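Local coordinates for arginyl-trna synthetase (Thermus thermophilus, PDB 1IQ0), which probably catalyses the ATP-dependent attachment of L-arginine to its cognate tRNA, releasing AMP and diphosphate, as a monomeric class I aminoacyl-tRNA synthetase, at residues V104-H109 / Y234-W239; E142-N147 / E340-K345. All coordinates share one frame; numbering follows the deposited sequence.

Contact 1. Residues V104-H109 / Y234-W239; sequences VVLVEH and YDLLVW
His-109 and Tyr-234 mark the nearest approach of the two backbones, with 9.2 Å between the CA atom of His-109 and the CA atom of Tyr-234, and no hydrogen bond joins the segments because strand 141-149 runs between them. Side chains bridge that intervening strand on both of its faces. On one face the imidazole of His-109 meets the phenol of Tyr-234, CE1 of His-109 lying 3.5 Å from CE2 of Tyr-234. The two rings are inclined at 54° with centroids 5.3 Å apart, an oblique aromatic pair. The phenol oxygen comes up at the edge of the imidazole and in its plane, where OH of Tyr-234 is 3.8 Å from CE1 of His-109; its hydrogen bond, however, is made with Thr-110 OG1. In His-109, CG sits between the backbone N and the carbonyl carbon (chi1 67°), which turns the ring over strand 141-149, against Val-145, and toward the tyrosine. On the other face a looser apolar contact is made end to end, CD1 of Leu-106 standing 4.5 Å from CD1 of Leu-236, with Leu-144 also packed against Leu-106. Beside it, Asp-235 ties the segment to the middle strand, its OD1 accepting a hydrogen bond from Val-145 N. This spanning of a central strand fits the Rossmann-type nucleotide-binding fold of class I synthetases, in which the chain leaving strand 104-108 leads directly into the 'HIGH' region, residues 112-122.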
ATOM      1  N   VAL A 104      12.714  -9.706   6.470  1.00 25.51           N
ATOM      2  CA  VAL A 104      11.272  -9.576   6.409  1.00 21.25           C
ATOM      3  C   VAL A 104      10.722  -8.193   6.749  1.00 22.27           C
ATOM      4  O   VAL A 104      11.142  -7.554   7.708  1.00 23.84           O
ATOM      5  CB  VAL A 104      10.587 -10.606   7.341  1.00 21.65           C
ATOM      6  CG1 VAL A 104       9.084 -10.320   7.435  1.00 18.33           C
ATOM      7  CG2 VAL A 104      10.818 -12.024   6.815  1.00 17.03           C
ATOM      8  N   VAL A 105       9.791  -7.738   5.916  1.00 20.51           N
ATOM      9  CA  VAL A 105       9.091  -6.481   6.130  1.00 18.49           C
ATOM     10  C   VAL A 105       7.671  -7.005   6.349  1.00 19.37           C
ATOM     11  O   VAL A 105       7.055  -7.544   5.439  1.00 17.96           O
ATOM     12  CB  VAL A 105       9.126  -5.564   4.887  1.00 24.27           C
ATOM     13  CG1 VAL A 105       8.219  -4.370   5.114  1.00 22.24           C
ATOM     14  CG2 VAL A 105      10.556  -5.077   4.634  1.00 19.29           C
ATOM     15  N   LEU A 106       7.172  -6.885   7.569  1.00 19.62           N
ATOM     16  CA  LEU A 106       5.846  -7.395   7.897  1.00 18.14           C
ATOM     17  C   LEU A 106       4.786  -6.313   7.799  1.00 18.45           C
ATOM     18  O   LEU A 106       4.799  -5.337   8.554  1.00 18.97           O
ATOM     19  CB  LEU A 106       5.857  -7.984   9.305  1.00 20.26           C
ATOM     20  CG  LEU A 106       4.620  -8.758   9.753  1.00 18.91           C
ATOM     21  CD1 LEU A 106       4.402  -9.966   8.838  1.00 18.55           C
ATOM     22  CD2 LEU A 106       4.817  -9.214  11.189  1.00 21.83           C
ATOM     23  N   VAL A 107       3.866  -6.490   6.860  1.00 17.28           N
ATOM     24  CA  VAL A 107       2.795  -5.529   6.668  1.00 19.26           C
ATOM     25  C   VAL A 107       1.494  -6.035   7.273  1.00 19.68           C
ATOM     26  O   VAL A 107       1.023  -7.117   6.929  1.00 20.19           O
ATOM     27  CB  VAL A 107       2.554  -5.255   5.163  1.00 21.40           C
ATOM     28  CG1 VAL A 107       1.441  -4.226   4.988  1.00 20.10           C
ATOM     29  CG2 VAL A 107       3.846  -4.766   4.516  1.00 18.48           C
ATOM     30  N   GLU A 108       0.921  -5.262   8.190  1.00 20.41           N
ATOM     31  CA  GLU A 108      -0.358  -5.647   8.775  1.00 20.72           C
ATOM     32  C   GLU A 108      -1.436  -4.698   8.277  1.00 20.96           C
ATOM     33  O   GLU A 108      -1.306  -3.479   8.382  1.00 18.47           O
ATOM     34  CB  GLU A 108      -0.340  -5.593  10.311  1.00 17.86           C
ATOM     35  CG  GLU A 108      -1.744  -5.867  10.893  1.00 18.41           C
ATOM     36  CD  GLU A 108      -1.843  -5.668  12.403  1.00 23.75           C
ATOM     37  OE1 GLU A 108      -2.868  -5.123  12.854  1.00 28.13           O
ATOM     38  OE2 GLU A 108      -0.917  -6.064  13.139  1.00 23.50           O
ATOM     39  N   HIS A 109      -2.495  -5.259   7.719  1.00 19.98           N
ATOM     40  CA  HIS A 109      -3.598  -4.445   7.242  1.00 20.73           C
ATOM     41  C   HIS A 109      -4.893  -5.241   7.317  1.00 21.48           C
ATOM     42  O   HIS A 109      -4.862  -6.446   7.589  1.00 20.87           O
ATOM     43  CB  HIS A 109      -3.312  -3.912   5.827  1.00 16.39           C
ATOM     44  CG  HIS A 109      -3.271  -4.956   4.755  1.00 18.96           C
ATOM     45  ND1 HIS A 109      -4.389  -5.660   4.360  1.00 21.83           N
ATOM     46  CD2 HIS A 109      -2.275  -5.329   3.912  1.00 13.37           C
ATOM     47  CE1 HIS A 109      -4.086  -6.413   3.317  1.00 16.36           C
ATOM     48  NE2 HIS A 109      -2.812  -6.231   3.025  1.00 19.57           N
ATOM     49  N   TYR A 234      -2.923 -12.318   1.508  1.00 26.23           N
ATOM     50  CA  TYR A 234      -2.530 -12.513   2.902  1.00 22.23           C
ATOM     51  C   TYR A 234      -1.668 -13.748   3.086  1.00 23.18           C
ATOM     52  O   TYR A 234      -1.904 -14.781   2.458  1.00 22.35           O
ATOM     53  CB  TYR A 234      -3.756 -12.653   3.816  1.00 17.04           C
ATOM     54  CG  TYR A 234      -4.742 -11.517   3.723  1.00 16.87           C
ATOM     55  CD1 TYR A 234      -5.751 -11.527   2.762  1.00 17.49           C
ATOM     56  CD2 TYR A 234      -4.653 -10.416   4.579  1.00 15.54           C
ATOM     57  CE1 TYR A 234      -6.651 -10.474   2.653  1.00 17.51           C
ATOM     58  CE2 TYR A 234      -5.544  -9.350   4.475  1.00 16.85           C
ATOM     59  CZ  TYR A 234      -6.541  -9.390   3.508  1.00 16.37           C
ATOM     60  OH  TYR A 234      -7.411  -8.340   3.380  1.00 19.53           O
ATOM     61  N   ASP A 235      -0.673 -13.644   3.960  1.00 20.23           N
ATOM     62  CA  ASP A 235       0.193 -14.779   4.249  1.00 20.89           C
ATOM     63  C   ASP A 235      -0.145 -15.382   5.614  1.00 22.76           C
ATOM     64  O   ASP A 235      -0.203 -16.602   5.773  1.00 25.08           O
ATOM     65  CB  ASP A 235       1.659 -14.352   4.256  1.00 17.55           C
ATOM     66  CG  ASP A 235       2.125 -13.854   2.910  1.00 20.21           C
ATOM     67  OD1 ASP A 235       2.326 -12.629   2.767  1.00 20.19           O
ATOM     68  OD2 ASP A 235       2.283 -14.693   1.995  1.00 22.63           O
ATOM     69  N   LEU A 236      -0.374 -14.518   6.597  1.00 23.16           N
ATOM     70  CA  LEU A 236      -0.646 -14.981   7.949  1.00 21.47           C
ATOM     71  C   LEU A 236      -1.888 -14.399   8.604  1.00 21.31           C
ATOM     72  O   LEU A 236      -2.296 -13.272   8.337  1.00 21.90           O
ATOM     73  CB  LEU A 236       0.541 -14.649   8.851  1.00 20.79           C
ATOM     74  CG  LEU A 236       1.944 -15.091   8.440  1.00 21.58           C
ATOM     75  CD1 LEU A 236       2.974 -14.199   9.128  1.00 22.38           C
ATOM     76  CD2 LEU A 236       2.149 -16.560   8.798  1.00 19.98           C
ATOM     77  N   LEU A 237      -2.462 -15.192   9.491  1.00 21.84           N
ATOM     78  CA  LEU A 237      -3.612 -14.792  10.280  1.00 21.94           C
ATOM     79  C   LEU A 237      -3.126 -15.000  11.706  1.00 20.48           C
ATOM     80  O   LEU A 237      -2.519 -16.018  12.001  1.00 21.91           O
ATOM     81  CB  LEU A 237      -4.796 -15.721  10.021  1.00 21.04           C
ATOM     82  CG  LEU A 237      -6.029 -15.228   9.260  1.00 24.02           C
ATOM     83  CD1 LEU A 237      -5.653 -14.502   7.994  1.00 17.15           C
ATOM     84  CD2 LEU A 237      -6.915 -16.432   8.967  1.00 20.87           C
ATOM     85  N   VAL A 238      -3.346 -14.023  12.574  1.00 20.78           N
ATOM     86  CA  VAL A 238      -2.977 -14.169  13.968  1.00 18.24           C
ATOM     87  C   VAL A 238      -4.212 -13.846  14.796  1.00 20.14           C
ATOM     88  O   VAL A 238      -4.768 -12.750  14.700  1.00 19.87           O
ATOM     89  CB  VAL A 238      -1.820 -13.231  14.381  1.00 15.33           C
ATOM     90  CG1 VAL A 238      -1.658 -13.263  15.887  1.00 10.14           C
ATOM     91  CG2 VAL A 238      -0.517 -13.697  13.732  1.00 12.46           C
ATOM     92  N   TRP A 239      -4.637 -14.816  15.600  1.00 20.47           N
ATOM     93  CA  TRP A 239      -5.814 -14.676  16.448  1.00 17.81           C
ATOM     94  C   TRP A 239      -5.470 -14.230  17.871  1.00 16.00           C
ATOM     95  O   TRP A 239      -4.523 -14.726  18.487  1.00 17.36           O
ATOM     96  CB  TRP A 239      -6.586 -16.014  16.494  1.00 14.57           C
ATOM     97  CG  TRP A 239      -7.087 -16.484  15.139  1.00 18.93           C
ATOM     98  CD1 TRP A 239      -6.329 -16.767  14.038  1.00 18.05           C
ATOM     99  CD2 TRP A 239      -8.453 -16.681  14.739  1.00 19.77           C
ATOM    100  NE1 TRP A 239      -7.131 -17.121  12.983  1.00 16.24           N
ATOM    101  CE2 TRP A 239      -8.440 -17.075  13.382  1.00 19.86           C
ATOM    102  CE3 TRP A 239      -9.687 -16.558  15.396  1.00 19.90           C
ATOM    103  CZ2 TRP A 239      -9.615 -17.349  12.662  1.00 19.68           C
ATOM    104  CZ3 TRP A 239     -10.859 -16.831  14.681  1.00 20.19           C
ATOM    105  CH2 TRP A 239     -10.811 -17.221  13.328  1.00 19.23           C
TER

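Contact 2. Residues E142-N147 / E340-K345; sequences EVLVLN and EAYTPK
Leu-144 and Pro-344 bring the two backbones closest, their CA atoms 8.2 Å apart; residues 142-147 form an extended strand, whereas 340-345 leaves the short strand 340-341 as a loop, and no hydrogen bond passes between them. The contact is carried by one methyl group. CD1 of Leu-144 lies 3.3 Å from OH of Tyr-342, a close touch between a methyl and a phenol oxygen. The tyrosine arrives end-on from the opposite direction, and the methyl lies not far off the line of its C-O bond, with CZ, OH and the methyl carbon making an angle of about 153°. Both side chains are directed at each other: Tyr-342 has CG anti to the backbone N (chi1 170°), carrying the ring past Pro-344 of its own loop to the strand. Pro-344 closes on the same methyl with its ring, CB of Pro-344 being 4.4 Å from CD1 of Leu-144. The proline and phenol also lie against each other, CB of Pro-344 at 3.8 Å from OH of Tyr-342. In the Rossmann-type catalytic domain this loop is part of the six-residue connection from edge strand 340-341 to the inner parallel strand 348-354, and here it passes over a face of the sheet. Helix 301-312 packs on the same side, its Trp-311 touching both Leu-146 and Pro-344, while Pro-344 reaches on to Leu-106 of the adjoining strand. The flat side of the tyrosine contributes elsewhere, through a cation-pi interaction with Arg-333.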
ATOM      1  N   GLU A 142      11.577  -8.658   1.053  1.00 26.03           N
ATOM      2  CA  GLU A 142      10.951  -9.929   1.403  1.00 25.23           C
ATOM      3  C   GLU A 142       9.757  -9.491   2.246  1.00 26.22           C
ATOM      4  O   GLU A 142       9.917  -9.020   3.373  1.00 26.53           O
ATOM      5  CB  GLU A 142      11.902 -10.798   2.228  1.00 24.42           C
ATOM      6  CG  GLU A 142      11.307 -12.147   2.597  1.00 30.97           C
ATOM      7  CD  GLU A 142      12.244 -13.005   3.418  1.00 35.14           C
ATOM      8  OE1 GLU A 142      11.864 -14.150   3.734  1.00 36.18           O
ATOM      9  OE2 GLU A 142      13.356 -12.541   3.748  1.00 38.58           O
ATOM     10  N   VAL A 143       8.563  -9.649   1.685  1.00 23.95           N
ATOM     11  CA  VAL A 143       7.337  -9.193   2.329  1.00 21.03           C
ATOM     12  C   VAL A 143       6.358 -10.263   2.788  1.00 23.01           C
ATOM     13  O   VAL A 143       6.150 -11.268   2.111  1.00 23.03           O
ATOM     14  CB  VAL A 143       6.579  -8.227   1.371  1.00 25.57           C
ATOM     15  CG1 VAL A 143       5.272  -7.754   1.997  1.00 24.70           C
ATOM     16  CG2 VAL A 143       7.475  -7.047   1.027  1.00 24.39           C
ATOM     17  N   LEU A 144       5.754 -10.023   3.947  1.00 20.55           N
ATOM     18  CA  LEU A 144       4.751 -10.923   4.501  1.00 19.03           C
ATOM     19  C   LEU A 144       3.587 -10.062   4.967  1.00 19.07           C
ATOM     20  O   LEU A 144       3.786  -9.028   5.609  1.00 21.76           O
ATOM     21  CB  LEU A 144       5.314 -11.721   5.679  1.00 19.53           C
ATOM     22  CG  LEU A 144       6.329 -12.817   5.352  1.00 22.92           C
ATOM     23  CD1 LEU A 144       6.764 -13.489   6.656  1.00 27.56           C
ATOM     24  CD2 LEU A 144       5.719 -13.847   4.396  1.00 19.61           C
ATOM     25  N   VAL A 145       2.375 -10.481   4.624  1.00 16.46           N
ATOM     26  CA  VAL A 145       1.171  -9.748   4.997  1.00 16.81           C
ATOM     27  C   VAL A 145       0.434 -10.477   6.122  1.00 17.58           C
ATOM     28  O   VAL A 145       0.088 -11.654   6.007  1.00 17.25           O
ATOM     29  CB  VAL A 145       0.241  -9.581   3.769  1.00 21.30           C
ATOM     30  CG1 VAL A 145      -1.114  -9.016   4.193  1.00 18.01           C
ATOM     31  CG2 VAL A 145       0.897  -8.651   2.757  1.00 20.54           C
ATOM     32  N   LEU A 146       0.199  -9.764   7.214  1.00 18.31           N
ATOM     33  CA  LEU A 146      -0.482 -10.342   8.362  1.00 16.75           C
ATOM     34  C   LEU A 146      -1.840  -9.692   8.578  1.00 17.58           C
ATOM     35  O   LEU A 146      -1.979  -8.479   8.434  1.00 17.05           O
ATOM     36  CB  LEU A 146       0.382 -10.159   9.616  1.00 13.70           C
ATOM     37  CG  LEU A 146      -0.131 -10.661  10.974  1.00 16.16           C
ATOM     38  CD1 LEU A 146       1.047 -10.807  11.919  1.00 16.27           C
ATOM     39  CD2 LEU A 146      -1.167  -9.689  11.556  1.00 19.46           C
ATOM     40  N   ASN A 147      -2.836 -10.509   8.910  1.00 15.99           N
ATOM     41  CA  ASN A 147      -4.181 -10.017   9.193  1.00 16.41           C
ATOM     42  C   ASN A 147      -4.495 -10.429  10.641  1.00 17.15           C
ATOM     43  O   ASN A 147      -4.571 -11.617  10.950  1.00 16.16           O
ATOM     44  CB  ASN A 147      -5.186 -10.637   8.214  1.00 15.92           C
ATOM     45  CG  ASN A 147      -6.585 -10.041   8.343  1.00 18.67           C
ATOM     46  OD1 ASN A 147      -7.469 -10.321   7.526  1.00 25.00           O
ATOM     47  ND2 ASN A 147      -6.793  -9.223   9.366  1.00 14.90           N
ATOM     48  N   GLU A 340       3.391 -25.362  13.962  1.00 31.06           N
ATOM     49  CA  GLU A 340       4.821 -25.095  14.046  1.00 31.14           C
ATOM     50  C   GLU A 340       5.075 -23.712  14.631  1.00 27.23           C
ATOM     51  O   GLU A 340       4.495 -22.723  14.177  1.00 24.86           O
ATOM     52  CB  GLU A 340       5.442 -25.197  12.651  1.00 54.49           C
ATOM     53  CG  GLU A 340       6.909 -24.828  12.590  1.00 64.66           C
ATOM     54  CD  GLU A 340       7.482 -24.995  11.198  1.00 69.86           C
ATOM     55  OE1 GLU A 340       6.943 -24.376  10.254  1.00 73.71           O
ATOM     56  OE2 GLU A 340       8.470 -25.747  11.046  1.00 71.98           O
ATOM     57  N   ALA A 341       5.932 -23.655  15.646  1.00 31.45           N
ATOM     58  CA  ALA A 341       6.281 -22.407  16.307  1.00 30.54           C
ATOM     59  C   ALA A 341       6.972 -21.496  15.298  1.00 28.85           C
ATOM     60  O   ALA A 341       7.877 -21.925  14.584  1.00 27.39           O
ATOM     61  CB  ALA A 341       7.202 -22.685  17.493  1.00 21.66           C
ATOM     62  N   TYR A 342       6.565 -20.232  15.252  1.00 28.51           N
ATOM     63  CA  TYR A 342       7.141 -19.314  14.279  1.00 27.60           C
ATOM     64  C   TYR A 342       7.024 -17.834  14.615  1.00 25.42           C
ATOM     65  O   TYR A 342       6.021 -17.382  15.160  1.00 23.96           O
ATOM     66  CB  TYR A 342       6.480 -19.559  12.919  1.00 26.80           C
ATOM     67  CG  TYR A 342       6.794 -18.525  11.857  1.00 25.43           C
ATOM     68  CD1 TYR A 342       7.908 -18.662  11.033  1.00 24.95           C
ATOM     69  CD2 TYR A 342       5.966 -17.415  11.669  1.00 23.90           C
ATOM     70  CE1 TYR A 342       8.194 -17.720  10.041  1.00 24.06           C
ATOM     71  CE2 TYR A 342       6.243 -16.464  10.682  1.00 25.02           C
ATOM     72  CZ  TYR A 342       7.358 -16.624   9.870  1.00 25.39           C
ATOM     73  OH  TYR A 342       7.634 -15.701   8.882  1.00 28.20           O
ATOM     74  N   THR A 343       8.074 -17.100  14.265  1.00 26.41           N
ATOM     75  CA  THR A 343       8.156 -15.656  14.423  1.00 26.86           C
ATOM     76  C   THR A 343       8.707 -15.156  13.089  1.00 26.91           C
ATOM     77  O   THR A 343       9.660 -15.730  12.559  1.00 28.69           O
ATOM     78  CB  THR A 343       9.154 -15.242  15.504  1.00 40.30           C
ATOM     79  OG1 THR A 343       8.692 -15.672  16.788  1.00 51.48           O
ATOM     80  CG2 THR A 343       9.305 -13.759  15.506  1.00 34.49           C
ATOM     81  N   PRO A 344       8.130 -14.074  12.537  1.00 30.31           N
ATOM     82  CA  PRO A 344       8.592 -13.526  11.256  1.00 27.45           C
ATOM     83  C   PRO A 344       9.982 -12.898  11.339  1.00 30.30           C
ATOM     84  O   PRO A 344      10.657 -12.738  10.320  1.00 31.50           O
ATOM     85  CB  PRO A 344       7.536 -12.468  10.915  1.00 23.24           C
ATOM     86  CG  PRO A 344       6.375 -12.779  11.812  1.00 21.87           C
ATOM     87  CD  PRO A 344       7.005 -13.287  13.067  1.00 24.01           C
ATOM     88  N   LYS A 345      10.406 -12.537  12.547  1.00 20.99           N
ATOM     89  CA  LYS A 345      11.709 -11.891  12.733  1.00 23.89           C
ATOM     90  C   LYS A 345      11.797 -10.675  11.808  1.00 21.97           C
ATOM     91  O   LYS A 345      12.804 -10.463  11.134  1.00 25.02           O
ATOM     92  CB  LYS A 345      12.851 -12.861  12.403  1.00 44.93           C
ATOM     93  CG  LYS A 345      12.942 -14.088  13.298  1.00 51.14           C
ATOM     94  CD  LYS A 345      14.179 -14.910  12.945  1.00 53.00           C
ATOM     95  CE  LYS A 345      14.334 -16.134  13.834  1.00 56.64           C
ATOM     96  NZ  LYS A 345      13.243 -17.126  13.634  1.00 58.49           N
TER

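The centres of contacts 1 and 2 lie about 6 Å apart in one mixed sheet of the catalytic domain, and their segments alternate along the chain: 104-109, 142-147, 234-239, 340-345. Strand 141-149, which supplies the first segment of contact 2, is the parallel neighbour of both strands of contact 1. It is probably hydrogen-bonded to strand 104-108 through Val-107 N to Leu-144 O and Leu-146 N to Val-107 O, each 2.8 Å. Contact 1 thus ties strands across the sheet, and contact 2 covers one face of the middle strand with a later loop. Together they join parts of the catalytic domain far apart in sequence around strand 141-149; contact 1 is buried, contact 2 only partly so.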